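Local structure of cycloalternan-forming enzyme (Listeria monocytogenes serovar 1/2a, 5F7U) at residues F978-V983 and V1033-G1038; T1005-G1010 and D1045-D1050; T949-A954 and E972-E977; K862-L867 and A930-G935; G799-M804 and L826-Y831. The protein is a multidomain carbohydrate-active enzyme of glycoside hydrolase family 31, built on a TIM barrel and ending in a family 6 carbohydrate-binding module. The protein carries 1 engineered substitution. All blocks are in the same frame, centred on the assembly; numbering follows the deposited sequence.

Contact 1. Residues F978-V983 and V1033-G1038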
# COMPACT_ATOMS: atom_id res chain seq x y z
N PHE A 978 26.66 18.07 -19.50
CA PHE A 978 26.07 16.73 -19.55
C PHE A 978 26.42 15.95 -18.28
O PHE A 978 27.51 16.13 -17.69
CB PHE A 978 26.63 15.91 -20.72
CG PHE A 978 26.30 16.45 -22.09
CD1 PHE A 978 27.09 17.43 -22.70
CD2 PHE A 978 25.22 15.93 -22.81
CE1 PHE A 978 26.80 17.90 -23.98
CE2 PHE A 978 24.92 16.41 -24.09
CZ PHE A 978 25.71 17.39 -24.68
N ASP A 979 25.50 15.07 -17.90
CA ASP A 979 25.72 14.11 -16.83
C ASP A 979 25.86 12.78 -17.54
O ASP A 979 24.88 12.26 -18.08
CB ASP A 979 24.50 14.08 -15.90
CG ASP A 979 24.24 15.41 -15.21
OD1 ASP A 979 25.14 15.92 -14.52
OD2 ASP A 979 23.10 15.93 -15.33
N ILE A 980 27.08 12.23 -17.57
CA ILE A 980 27.34 11.08 -18.42
C ILE A 980 27.82 9.86 -17.65
O ILE A 980 28.69 9.97 -16.79
CB ILE A 980 28.32 11.43 -19.56
CG1 ILE A 980 27.60 12.35 -20.56
CG2 ILE A 980 28.86 10.17 -20.26
CD1 ILE A 980 28.47 12.95 -21.64
N ASP A 981 27.22 8.71 -17.95
CA ASP A 981 27.70 7.46 -17.39
C ASP A 981 28.77 6.78 -18.23
O ASP A 981 28.74 6.86 -19.47
CB ASP A 981 26.53 6.50 -17.18
CG ASP A 981 25.70 6.85 -15.96
OD1 ASP A 981 26.30 7.27 -14.94
OD2 ASP A 981 24.46 6.71 -16.04
N ALA A 982 29.71 6.13 -17.56
CA ALA A 982 30.58 5.15 -18.21
C ALA A 982 29.74 3.95 -18.62
O ALA A 982 28.89 3.48 -17.85
CB ALA A 982 31.70 4.74 -17.26
N VAL A 983 29.95 3.45 -19.84
CA VAL A 983 29.13 2.33 -20.34
C VAL A 983 29.46 1.03 -19.60
O VAL A 983 28.55 0.26 -19.26
CB VAL A 983 29.24 2.16 -21.88
CG1 VAL A 983 28.37 1.00 -22.38
CG2 VAL A 983 28.85 3.45 -22.60
N VAL A 1033 38.17 10.46 -24.22
CA VAL A 1033 37.82 10.88 -22.86
C VAL A 1033 38.13 9.75 -21.89
O VAL A 1033 38.23 8.58 -22.30
CB VAL A 1033 36.32 11.31 -22.72
CG1 VAL A 1033 35.98 12.49 -23.64
CG2 VAL A 1033 35.36 10.15 -22.94
N THR A 1034 38.30 10.10 -20.62
CA THR A 1034 38.51 9.11 -19.57
C THR A 1034 37.34 9.28 -18.61
O THR A 1034 37.13 10.39 -18.07
CB THR A 1034 39.85 9.33 -18.85
OG1 THR A 1034 40.91 9.18 -19.80
CG2 THR A 1034 40.04 8.32 -17.73
N LEU A 1035 36.56 8.22 -18.45
CA LEU A 1035 35.37 8.27 -17.59
C LEU A 1035 35.52 7.39 -16.37
O LEU A 1035 36.12 6.31 -16.44
CB LEU A 1035 34.12 7.86 -18.37
CG LEU A 1035 33.79 8.73 -19.58
CD1 LEU A 1035 32.49 8.19 -20.18
CD2 LEU A 1035 33.63 10.21 -19.21
N GLN A 1036 34.99 7.87 -15.26
CA GLN A 1036 35.01 7.08 -14.04
C GLN A 1036 33.65 6.48 -13.74
O GLN A 1036 32.69 6.69 -14.49
CB GLN A 1036 35.54 7.91 -12.86
CG GLN A 1036 34.97 9.30 -12.77
CD GLN A 1036 35.72 10.19 -11.83
OE1 GLN A 1036 36.96 10.23 -11.81
NE2 GLN A 1036 34.98 10.93 -11.02
N ALA A 1037 33.57 5.71 -12.65
CA ALA A 1037 32.27 5.26 -12.11
C ALA A 1037 31.38 6.42 -11.66
O ALA A 1037 31.86 7.48 -11.20
CB ALA A 1037 32.50 4.30 -10.95
N GLY A 1038 30.07 6.22 -11.80
CA GLY A 1038 29.08 7.19 -11.37
C GLY A 1038 28.83 8.22 -12.45
O GLY A 1038 29.07 7.99 -13.64

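Contact 2. Residues T1005-G1010 and D1045-D1050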
# COMPACT_ATOMS: atom_id res chain seq x y z
N THR A 1005 35.76 23.97 -26.02
CA THR A 1005 36.56 23.48 -24.91
C THR A 1005 35.68 22.53 -24.13
O THR A 1005 34.49 22.80 -23.92
CB THR A 1005 37.06 24.66 -24.05
OG1 THR A 1005 37.90 25.50 -24.85
CG2 THR A 1005 37.85 24.19 -22.86
N VAL A 1006 36.25 21.38 -23.75
CA VAL A 1006 35.53 20.36 -23.00
C VAL A 1006 36.25 20.11 -21.67
O VAL A 1006 37.48 20.08 -21.63
CB VAL A 1006 35.42 19.03 -23.79
CG1 VAL A 1006 34.37 18.11 -23.16
CG2 VAL A 1006 35.04 19.30 -25.24
N TYR A 1007 35.47 19.95 -20.60
CA TYR A 1007 35.99 19.55 -19.30
C TYR A 1007 35.34 18.23 -18.94
O TYR A 1007 34.11 18.11 -18.94
CB TYR A 1007 35.63 20.59 -18.24
CG TYR A 1007 36.29 21.93 -18.45
CD1 TYR A 1007 35.74 22.88 -19.33
CD2 TYR A 1007 37.46 22.26 -17.76
CE1 TYR A 1007 36.35 24.12 -19.51
CE2 TYR A 1007 38.07 23.50 -17.93
CZ TYR A 1007 37.51 24.42 -18.81
OH TYR A 1007 38.14 25.63 -18.97
N ILE A 1008 36.18 17.25 -18.62
CA ILE A 1008 35.70 15.93 -18.20
C ILE A 1008 36.10 15.79 -16.75
O ILE A 1008 37.29 15.66 -16.44
CB ILE A 1008 36.34 14.78 -19.03
CG1 ILE A 1008 36.20 15.00 -20.56
CG2 ILE A 1008 35.77 13.42 -18.57
CD1 ILE A 1008 34.78 15.01 -21.07
N ASN A 1009 35.10 15.86 -15.86
CA ASN A 1009 35.38 15.88 -14.42
C ASN A 1009 36.52 16.85 -14.08
O ASN A 1009 37.42 16.51 -13.32
CB ASN A 1009 35.71 14.47 -13.92
CG ASN A 1009 34.58 13.50 -14.13
OD1 ASN A 1009 33.42 13.80 -13.81
ND2 ASN A 1009 34.91 12.33 -14.66
N GLY A 1010 36.46 18.05 -14.67
CA GLY A 1010 37.43 19.13 -14.42
C GLY A 1010 38.68 19.17 -15.30
O GLY A 1010 39.45 20.13 -15.23
N ASP A 1045 32.24 24.17 -23.35
CA ASP A 1045 32.36 25.62 -23.14
C ASP A 1045 32.74 26.30 -24.44
O ASP A 1045 33.43 25.71 -25.27
CB ASP A 1045 33.51 25.88 -22.17
CG ASP A 1045 33.04 26.35 -20.83
OD1 ASP A 1045 31.92 25.98 -20.39
OD2 ASP A 1045 33.80 27.11 -20.19
N PHE A 1046 32.33 27.56 -24.60
CA PHE A 1046 32.95 28.44 -25.59
C PHE A 1046 33.81 29.42 -24.81
O PHE A 1046 33.29 30.26 -24.08
CB PHE A 1046 31.90 29.17 -26.42
CG PHE A 1046 32.48 29.98 -27.57
CD1 PHE A 1046 33.10 31.21 -27.34
CD2 PHE A 1046 32.39 29.51 -28.87
CE1 PHE A 1046 33.61 31.96 -28.39
CE2 PHE A 1046 32.90 30.26 -29.93
CZ PHE A 1046 33.51 31.48 -29.69
N GLU A 1047 35.12 29.28 -24.93
CA GLU A 1047 36.02 30.16 -24.20
C GLU A 1047 36.68 31.17 -25.13
O GLU A 1047 36.38 31.20 -26.33
CB GLU A 1047 37.03 29.35 -23.40
CG GLU A 1047 36.32 28.61 -22.28
CD GLU A 1047 37.23 27.85 -21.36
OE1 GLU A 1047 36.67 27.13 -20.51
OE2 GLU A 1047 38.48 27.96 -21.48
N ALA A 1048 37.55 32.01 -24.57
CA ALA A 1048 38.17 33.10 -25.33
C ALA A 1048 38.98 32.62 -26.55
O ALA A 1048 38.97 33.28 -27.59
CB ALA A 1048 39.02 33.98 -24.42
N ASP A 1049 39.63 31.46 -26.43
CA ASP A 1049 40.38 30.89 -27.55
C ASP A 1049 39.55 29.92 -28.42
O ASP A 1049 40.11 29.12 -29.18
CB ASP A 1049 41.70 30.26 -27.06
CG ASP A 1049 41.50 29.07 -26.12
OD1 ASP A 1049 40.37 28.81 -25.63
OD2 ASP A 1049 42.51 28.38 -25.86
N ASP A 1050 38.23 29.98 -28.30
CA ASP A 1050 37.35 29.21 -29.16
C ASP A 1050 36.78 30.06 -30.29
O ASP A 1050 36.84 31.30 -30.25
CB ASP A 1050 36.24 28.53 -28.34
CG ASP A 1050 36.75 27.33 -27.58
OD1 ASP A 1050 37.51 26.53 -28.16
OD2 ASP A 1050 36.38 27.19 -26.39

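Contact 3. Residues T949-A954 and E972-E977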
# COMPACT_ATOMS: atom_id res chain seq x y z
N THR A 949 23.76 27.08 -20.36
CA THR A 949 24.10 28.42 -19.86
C THR A 949 24.23 29.38 -21.03
O THR A 949 25.11 29.21 -21.89
CB THR A 949 25.41 28.38 -19.07
OG1 THR A 949 25.27 27.44 -18.00
CG2 THR A 949 25.77 29.76 -18.49
N ASN A 950 23.35 30.40 -21.03
CA ASN A 950 23.31 31.47 -22.06
C ASN A 950 23.20 30.95 -23.49
O ASN A 950 23.77 31.52 -24.43
CB ASN A 950 24.52 32.42 -21.93
CG ASN A 950 24.64 33.06 -20.57
OD1 ASN A 950 23.64 33.48 -19.98
ND2 ASN A 950 25.86 33.16 -20.06
N VAL A 951 22.47 29.85 -23.64
CA VAL A 951 22.36 29.17 -24.92
C VAL A 951 20.98 28.52 -24.99
O VAL A 951 20.45 28.10 -23.98
CB VAL A 951 23.55 28.18 -25.14
CG1 VAL A 951 23.34 26.84 -24.44
CG2 VAL A 951 23.79 27.97 -26.61
N THR A 952 20.41 28.46 -26.19
CA THR A 952 19.04 27.96 -26.38
C THR A 952 19.01 26.82 -27.40
O THR A 952 20.05 26.46 -27.99
CB THR A 952 18.03 29.07 -26.79
OG1 THR A 952 18.42 29.63 -28.05
CG2 THR A 952 17.93 30.18 -25.74
N THR A 953 17.83 26.26 -27.60
CA THR A 953 17.66 25.12 -28.50
C THR A 953 16.91 25.52 -29.76
O THR A 953 16.22 26.54 -29.77
CB THR A 953 16.96 23.93 -27.80
OG1 THR A 953 15.64 24.33 -27.40
CG2 THR A 953 17.74 23.47 -26.58
N ALA A 954 17.07 24.73 -30.81
CA ALA A 954 16.33 24.90 -32.06
C ALA A 954 16.09 23.56 -32.77
O ALA A 954 16.61 22.51 -32.35
CB ALA A 954 17.04 25.89 -32.98
N GLU A 972 31.43 33.65 -25.48
CA GLU A 972 32.02 33.33 -24.16
C GLU A 972 30.94 33.25 -23.08
O GLU A 972 29.91 33.93 -23.18
CB GLU A 972 33.08 34.35 -23.78
CG GLU A 972 34.32 34.31 -24.64
CD GLU A 972 35.42 35.21 -24.12
OE1 GLU A 972 35.70 36.23 -24.76
OE2 GLU A 972 36.00 34.89 -23.05
N LYS A 973 31.18 32.41 -22.08
CA LYS A 973 30.25 32.15 -20.96
C LYS A 973 29.00 31.34 -21.36
O LYS A 973 28.07 31.14 -20.56
CB LYS A 973 29.90 33.44 -20.17
CG LYS A 973 31.12 34.15 -19.61
CD LYS A 973 30.77 35.31 -18.67
CE LYS A 973 30.44 34.85 -17.25
NZ LYS A 973 31.57 34.20 -16.52
N GLU A 974 29.00 30.83 -22.59
CA GLU A 974 27.98 29.89 -23.04
C GLU A 974 28.50 28.48 -22.82
O GLU A 974 29.66 28.18 -23.12
CB GLU A 974 27.63 30.13 -24.50
CG GLU A 974 26.99 31.50 -24.74
CD GLU A 974 26.48 31.70 -26.16
OE1 GLU A 974 26.71 30.84 -27.03
OE2 GLU A 974 25.83 32.74 -26.41
N ALA A 975 27.64 27.62 -22.27
CA ALA A 975 28.03 26.24 -21.90
C ALA A 975 26.88 25.24 -22.05
O ALA A 975 25.71 25.60 -21.90
CB ALA A 975 28.58 26.21 -20.48
N VAL A 976 27.25 23.99 -22.36
CA VAL A 976 26.32 22.85 -22.36
C VAL A 976 26.96 21.80 -21.44
O VAL A 976 28.08 21.35 -21.69
CB VAL A 976 26.10 22.27 -23.79
CG1 VAL A 976 25.10 21.12 -23.77
CG2 VAL A 976 25.61 23.34 -24.76
N GLU A 977 26.24 21.44 -20.37
CA GLU A 977 26.75 20.48 -19.38
C GLU A 977 25.94 19.19 -19.43
O GLU A 977 24.71 19.22 -19.41
CB GLU A 977 26.75 21.10 -17.98
CG GLU A 977 27.23 20.16 -16.87
CD GLU A 977 27.43 20.82 -15.50
OE1 GLU A 977 27.33 22.06 -15.38
OE2 GLU A 977 27.70 20.09 -14.52
O HOH W 1 25.77 24.90 -18.48

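Contact 4. Residues K862-L867 and A930-G935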
# COMPACT_ATOMS: atom_id res chain seq x y z
N LYS A 862 26.86 -4.35 -29.97
CA LYS A 862 25.85 -5.40 -30.10
C LYS A 862 24.90 -5.39 -28.92
O LYS A 862 25.29 -5.10 -27.80
CB LYS A 862 26.57 -6.74 -30.17
CG LYS A 862 25.68 -7.93 -30.48
CD LYS A 862 26.54 -9.19 -30.64
CE LYS A 862 27.43 -9.10 -31.86
NZ LYS A 862 28.26 -10.32 -32.06
N VAL A 863 23.62 -5.67 -29.19
CA VAL A 863 22.65 -5.99 -28.15
C VAL A 863 21.95 -7.24 -28.66
O VAL A 863 21.51 -7.28 -29.81
CB VAL A 863 21.63 -4.85 -27.90
CG1 VAL A 863 20.53 -5.28 -26.93
CG2 VAL A 863 22.33 -3.63 -27.30
N SER A 864 21.87 -8.25 -27.81
CA SER A 864 21.19 -9.49 -28.19
C SER A 864 19.95 -9.67 -27.34
O SER A 864 19.97 -9.40 -26.14
CB SER A 864 22.13 -10.68 -28.06
OG SER A 864 23.29 -10.46 -28.84
N VAL A 865 18.86 -10.08 -27.98
CA VAL A 865 17.61 -10.37 -27.27
C VAL A 865 17.23 -11.82 -27.54
O VAL A 865 17.14 -12.24 -28.71
CB VAL A 865 16.47 -9.42 -27.67
CG1 VAL A 865 15.19 -9.74 -26.89
CG2 VAL A 865 16.87 -7.97 -27.43
N ASP A 866 17.04 -12.58 -26.47
CA ASP A 866 16.62 -13.96 -26.55
C ASP A 866 15.13 -13.99 -26.28
O ASP A 866 14.69 -13.83 -25.13
CB ASP A 866 17.40 -14.83 -25.57
CG ASP A 866 18.85 -15.04 -26.00
OD1 ASP A 866 19.25 -14.69 -27.15
OD2 ASP A 866 19.61 -15.58 -25.16
N LEU A 867 14.36 -14.16 -27.35
CA LEU A 867 12.91 -14.16 -27.27
C LEU A 867 12.41 -15.61 -27.19
O LEU A 867 12.83 -16.44 -27.99
CB LEU A 867 12.34 -13.42 -28.48
CG LEU A 867 10.87 -13.06 -28.63
CD1 LEU A 867 10.46 -11.94 -27.68
CD2 LEU A 867 10.62 -12.65 -30.07
N ALA A 930 16.49 -15.73 -31.73
CA ALA A 930 17.67 -14.98 -31.31
C ALA A 930 17.79 -13.68 -32.11
O ALA A 930 18.12 -13.71 -33.30
CB ALA A 930 18.92 -15.84 -31.45
N ILE A 931 17.52 -12.54 -31.46
CA ILE A 931 17.53 -11.23 -32.12
C ILE A 931 18.87 -10.58 -31.80
O ILE A 931 19.27 -10.54 -30.64
CB ILE A 931 16.36 -10.32 -31.63
CG1 ILE A 931 14.99 -10.95 -31.97
CG2 ILE A 931 16.47 -8.91 -32.21
CD1 ILE A 931 13.82 -10.29 -31.25
N VAL A 932 19.56 -10.09 -32.83
CA VAL A 932 20.81 -9.35 -32.61
C VAL A 932 20.75 -8.00 -33.31
O VAL A 932 20.45 -7.94 -34.52
CB VAL A 932 22.06 -10.14 -33.06
CG1 VAL A 932 23.33 -9.36 -32.77
CG2 VAL A 932 22.14 -11.50 -32.36
N LEU A 933 21.02 -6.93 -32.56
CA LEU A 933 21.19 -5.60 -33.13
C LEU A 933 22.69 -5.35 -33.29
O LEU A 933 23.44 -5.43 -32.30
CB LEU A 933 20.59 -4.52 -32.21
CG LEU A 933 19.07 -4.37 -32.09
CD1 LEU A 933 18.40 -5.58 -31.44
CD2 LEU A 933 18.77 -3.14 -31.23
N ASN A 934 23.11 -5.07 -34.52
CA ASN A 934 24.53 -4.82 -34.82
C ASN A 934 24.83 -3.36 -35.06
O ASN A 934 23.99 -2.62 -35.55
CB ASN A 934 24.96 -5.60 -36.06
CG ASN A 934 24.85 -7.10 -35.88
OD1 ASN A 934 24.06 -7.77 -36.56
ND2 ASN A 934 25.63 -7.64 -34.95
N GLY A 935 26.05 -2.97 -34.71
CA GLY A 935 26.50 -1.60 -34.94
C GLY A 935 25.86 -0.57 -34.03
O GLY A 935 25.83 0.62 -34.37
O HOH W 2 26.64 -10.14 -34.92
O HOH W 3 20.19 -13.18 -29.49

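Contact 5. Residues G799-M804 and L826-Y831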
# COMPACT_ATOMS: atom_id res chain seq x y z
N GLY A 799 18.69 -1.74 -17.49
CA GLY A 799 18.44 -3.17 -17.67
C GLY A 799 16.97 -3.52 -17.77
O GLY A 799 16.64 -4.67 -18.08
N ALA A 800 16.09 -2.53 -17.57
CA ALA A 800 14.63 -2.76 -17.60
C ALA A 800 14.16 -3.39 -18.91
O ALA A 800 14.62 -3.01 -19.99
CB ALA A 800 13.86 -1.47 -17.35
N ILE A 801 13.26 -4.35 -18.78
CA ILE A 801 12.53 -4.96 -19.90
C ILE A 801 11.06 -4.78 -19.53
O ILE A 801 10.58 -5.36 -18.56
CB ILE A 801 12.87 -6.47 -20.09
CG1 ILE A 801 14.38 -6.63 -20.37
CG2 ILE A 801 12.03 -7.05 -21.23
CD1 ILE A 801 14.96 -7.99 -19.99
N ILE A 802 10.37 -3.91 -20.28
CA ILE A 802 9.01 -3.48 -19.92
C ILE A 802 8.02 -3.89 -21.01
O ILE A 802 8.04 -3.31 -22.09
CB ILE A 802 8.95 -1.95 -19.68
CG1 ILE A 802 9.92 -1.56 -18.55
CG2 ILE A 802 7.52 -1.49 -19.37
CD1 ILE A 802 10.33 -0.08 -18.58
N PRO A 803 7.13 -4.87 -20.73
CA PRO A 803 6.12 -5.26 -21.73
C PRO A 803 5.03 -4.22 -21.84
O PRO A 803 4.61 -3.63 -20.82
CB PRO A 803 5.54 -6.56 -21.18
CG PRO A 803 5.75 -6.47 -19.70
CD PRO A 803 7.00 -5.63 -19.47
N MET A 804 4.59 -3.97 -23.07
CA MET A 804 3.62 -2.92 -23.35
C MET A 804 2.63 -3.37 -24.42
O MET A 804 2.94 -4.23 -25.25
CB MET A 804 4.31 -1.63 -23.79
CG MET A 804 5.38 -1.10 -22.84
SD MET A 804 6.11 0.42 -23.48
CE MET A 804 6.89 -0.12 -24.99
N LEU A 826 1.97 -6.18 -29.13
CA LEU A 826 2.73 -6.53 -27.92
C LEU A 826 4.17 -6.09 -28.14
O LEU A 826 4.79 -6.46 -29.15
CB LEU A 826 2.64 -8.02 -27.63
CG LEU A 826 3.44 -8.60 -26.47
CD1 LEU A 826 2.96 -8.05 -25.14
CD2 LEU A 826 3.26 -10.12 -26.52
N THR A 827 4.68 -5.30 -27.19
CA THR A 827 5.92 -4.54 -27.34
C THR A 827 6.75 -4.71 -26.08
O THR A 827 6.19 -4.80 -25.00
CB THR A 827 5.62 -3.05 -27.62
OG1 THR A 827 4.83 -2.94 -28.81
CG2 THR A 827 6.90 -2.22 -27.81
N PHE A 828 8.08 -4.78 -26.22
CA PHE A 828 8.95 -4.79 -25.04
C PHE A 828 9.94 -3.66 -25.16
O PHE A 828 10.77 -3.65 -26.08
CB PHE A 828 9.70 -6.13 -24.89
CG PHE A 828 8.78 -7.30 -24.65
CD1 PHE A 828 8.19 -7.96 -25.73
CD2 PHE A 828 8.50 -7.73 -23.35
CE1 PHE A 828 7.32 -9.02 -25.52
CE2 PHE A 828 7.66 -8.81 -23.13
CZ PHE A 828 7.05 -9.45 -24.22
N ARG A 829 9.84 -2.71 -24.24
CA ARG A 829 10.76 -1.59 -24.13
C ARG A 829 11.97 -2.05 -23.32
O ARG A 829 11.80 -2.59 -22.22
CB ARG A 829 10.06 -0.41 -23.46
CG ARG A 829 10.88 0.85 -23.23
CD ARG A 829 11.23 1.60 -24.52
NE ARG A 829 10.09 2.26 -25.16
CZ ARG A 829 9.59 3.44 -24.81
NH1 ARG A 829 8.59 3.96 -25.51
NH2 ARG A 829 10.10 4.10 -23.76
N VAL A 830 13.17 -1.84 -23.86
CA VAL A 830 14.41 -2.40 -23.32
C VAL A 830 15.43 -1.29 -23.15
O VAL A 830 15.70 -0.56 -24.11
CB VAL A 830 14.98 -3.51 -24.24
CG1 VAL A 830 16.32 -4.04 -23.72
CG2 VAL A 830 13.98 -4.68 -24.35
N TYR A 831 16.00 -1.19 -21.95
CA TYR A 831 17.10 -0.28 -21.65
C TYR A 831 18.33 -1.14 -21.37
O TYR A 831 18.56 -1.51 -20.21
CB TYR A 831 16.73 0.66 -20.47
CG TYR A 831 15.55 1.54 -20.83
CD1 TYR A 831 15.73 2.73 -21.53
CD2 TYR A 831 14.25 1.14 -20.52
CE1 TYR A 831 14.65 3.53 -21.89
CE2 TYR A 831 13.16 1.93 -20.86
CZ TYR A 831 13.37 3.12 -21.56
OH TYR A 831 12.31 3.90 -21.92

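Contact 1. Residues F978-V983 and V1033-G1038
Leu-1035 leaves the strand ending at its own position with its CB set against the methyl of Ala-982, CB to CB 4.1 Å. Its first torsion (chi1 -60°) places CG beside the backbone N, and the fork then splits its work. CD1 reaches the backbone of the other segment, 4.1 Å from Ala-982 CA and 4.0 Å from the carbonyl atom Asp-981 O. The same methyl meets Ile-980 CG2 at 4.1 Å, the two branched chains crossing obliquely. CD2 faces Ile-1008. A small residue suits position 982, where CB lies 3.5 Å from Gln-1036 O.

The segments are held by such apolar packing and share no hydrogen bond. Asp-981 OD1 and Gly-1038 O are both acceptors at 3.1 Å, an approach that is probably mildly repulsive. Gly-1038 fits its positive phi of 85° as the chain turns into the next strand. Asn-1040 ties the two segments together indirectly, accepting from Gln-1036 N and donating to Ile-980 O. Strands 975-981 and 1027-1035 belong to different sheets, and Ile-980 and Leu-1035 both touch Ile-1061, a core arrangement of the beta sandwich of family 6 carbohydrate-binding modules.

Contact 2. Residues T1005-G1010 and D1045-D1050
Thr-1005 and Asp-1045 form an antiparallel hydrogen-bonded pair, with Thr-1005 N giving to Asp-1045 O at 3.0 Å and Asp-1045 N to Thr-1005 O at 2.7 Å. A type I beta turn from Glu-1047 to Asp-1050 follows, with Phe-1046 still bonded through its backbone to Glu-974.

Asp-1050 is the hub of this turn. Its OD2 takes two donors on its two lone pairs: the Thr-1005 hydroxyl, OG1 at 2.7 Å, on the syn side, and the backbone Glu-1047 N at 2.8 Å, nearly straight at 170°, on the anti side. OD1 has partners of its own in Gln-1014 and Thr-1003, which probably fixes the rotation of the carboxylate of this short, buried acid. Its CB also rests over the centre of the Phe-1046 ring.

In the beta sandwich of this family 6 carbohydrate-binding module, the turn joins strand 1039-1045 to strand 1054-1062, and so carries the chain from one sheet to the other.

On the side of the sheet where Thr-1005 points, Tyr-1007 and Glu-1047 meet tip to tip. The phenol OH of Tyr-1007 gives to Glu-1047 OE1 at 2.6 Å on its syn lone pair, at the edge of the ring, with ring and carboxylate planes 39° apart. The extended Glu-1047 chain makes this reach possible, and its OE1 also passes 3.9 Å from Thr-1005 CG2. Asp-1045 OD2 lies only 2.9 Å from Glu-1047 OE1; two carboxylates so close would be expected to raise the proton affinity of one of them, an effect the tyrosine hydroxyl should partly offset.

Contact 3. Residues T949-A954 and E972-E977
Ala-975 O is gripped by two donors: a good bond from Thr-949 N at 2.9 Å, and a weak one from a water that also sits 2.6 Å from Thr-949 OG1. With the return bond from Ala-975 N to Thr-949 O, 3.0 Å, this makes an antiparallel hydrogen-bonded pair at the edge of one sheet of the family 6 module's beta sandwich, where strand 947-949 is outermost. Beyond Thr-949 the chain crosses to the other sheet, pairing there with strand 965-968 through the short strand 953-954, whose Thr-953 touches a bound glucose.

Asn-950 takes a left-handed backbone conformation (phi 55°), which asparagine tolerates better than most residues, and Lys-973, just before the residue across from it, also has a positive phi (71°). The Asn-950 amide folds over the other chain so that ND2 gives to Lys-973 O at 3.0 Å, a bent bond that comes from above the carbonyl plane and misses the lone pairs. Glu-974 CA adds a CH...O contact to Thr-949 O, while its extended side chain runs past Asn-950 O without bonding to it; Glu-974 OE1 instead accepts weakly from Ala-971 N.

Val-951 packs against strand 975-981. Its CG1 occupies the crowded place between the backbone N and carbonyl carbon (chi1 82°), and from there lies 3.7 Å from Ala-975 O and 4.2 Å from Val-976 CG2, the two valines crossing at about a right angle.

Contact 4. Residues K862-L867 and A930-G935
Lys-862 starts with CG anti to its backbone N (chi1 -173°) and bends at chi3 (-66°), which lays its chain beside Asn-934, while Val-932 turns CG1 anti to its own N (chi1 -178°) to meet it. Lys-862 CG then rests 3.6 Å from Val-932 CG1. The two strands are antiparallel neighbours within one sheet of a beta sandwich, consistent with the second C-terminal beta domain found in family 31 relatives.

Four backbone bonds join them, in the pairs Val-863 with Leu-933 and Val-865 with Ile-931; the shortest is Val-865 N to Ile-931 O, 2.7 Å. Between these pairs CA-H groups of Ser-864 and Val-932, and beyond them that of Lys-862, point at carbonyl oxygens of the partner strand.

The two faces differ in character. Lys-862, Ser-864, Asp-866 and Asn-934, together with Val-932 and Ala-930, lie on the more hydrated one, where polar ends can find water: one molecule accepts a hydrogen bond from Asn-934 ND2 at 2.7 Å and a weak one from Lys-862 NZ, and another lies 2.9 Å from Asp-866 OD1 and 3.0 Å from Ile-931 O. The opposite face is all aliphatic, as a sandwich interior requires. There Val-865 and Ile-931 pack on Met-876, and Leu-933 on Val-878, both from the facing sheet. At the far end of that face, Leu-867 crosses Ile-931 obliquely, its CD2 4.1 Å from Ile-931 CD1.

Contact 5. Residues G799-M804 and L826-Y831
Met-804 curls its tip toward the partner strand, bending at chi3 (-63°) to bring CE 3.5 Å from both Thr-827 CG2 and Arg-829 CB. A flexible, unbranched thioether suits a tip that must touch two residues on the same face of the partner strand. Thr-827 keeps its methyl for that contact, CG2 anti to the backbone N, while its hydroxyl bonds to Asn-825 O.

Arg-829 leaves with CG anti to its N and kinks at chi2 and chi3, both near 70°, so the end of the chain leads toward Tyr-831, though NE stays beside Met-804 CE. NH2 then gives to Tyr-831 OH at 2.9 Å, with the oxygen in the guanidinium plane, and NE bonds to Gln-877 OE1. This probably helps to hold the Tyr-831 ring, and Ile-802 CD1 meets its edge, 4.2 Å from CE2.

On the other face, Pro-803 CB lies 3.7 Å from Phe-828 CE2, and Ile-801 CG2 approaches the same ring. Proline is tolerated because it sits in a non-hydrogen-bonded pair of an outermost strand, where no N-H is owed to the partner. Backbone bonds flank it, among them Ile-802 N to Arg-829 O at 2.7 Å.

The antiparallel pair thus edges a sandwich sheet, with Ile-801 and Pro-803 packed on strand 835-842 of the facing sheet. Burying a guanidinium here implies that its charge is probably balanced by polar partners such as Gln-877 and Tyr-831.

Contacts 1, 2 and 3 share the carbohydrate-binding module, and all reach the sheet containing strand 975-981. Contacts 2 and 3 lie closest, centres 12 Å apart, probably joined by a hydrogen bond from Phe-1046 N to Glu-974 O, 3.1 Å; contacts 1 and 2, centres 17 Å apart, meet through Ile-1008. Contacts 4 and 5 belong to facing sheets of the preceding sandwich, centres 14 Å apart, and both pack on Met-876. Phe-858 touches Val-863 of contact 4 and Val-983 of contact 1, linking the two domains. Contact 3 reaches a glycan pocket directly through Thr-953, whereas the Leu-826 side chain of contact 5 is about 7 Å from a magnesium ion.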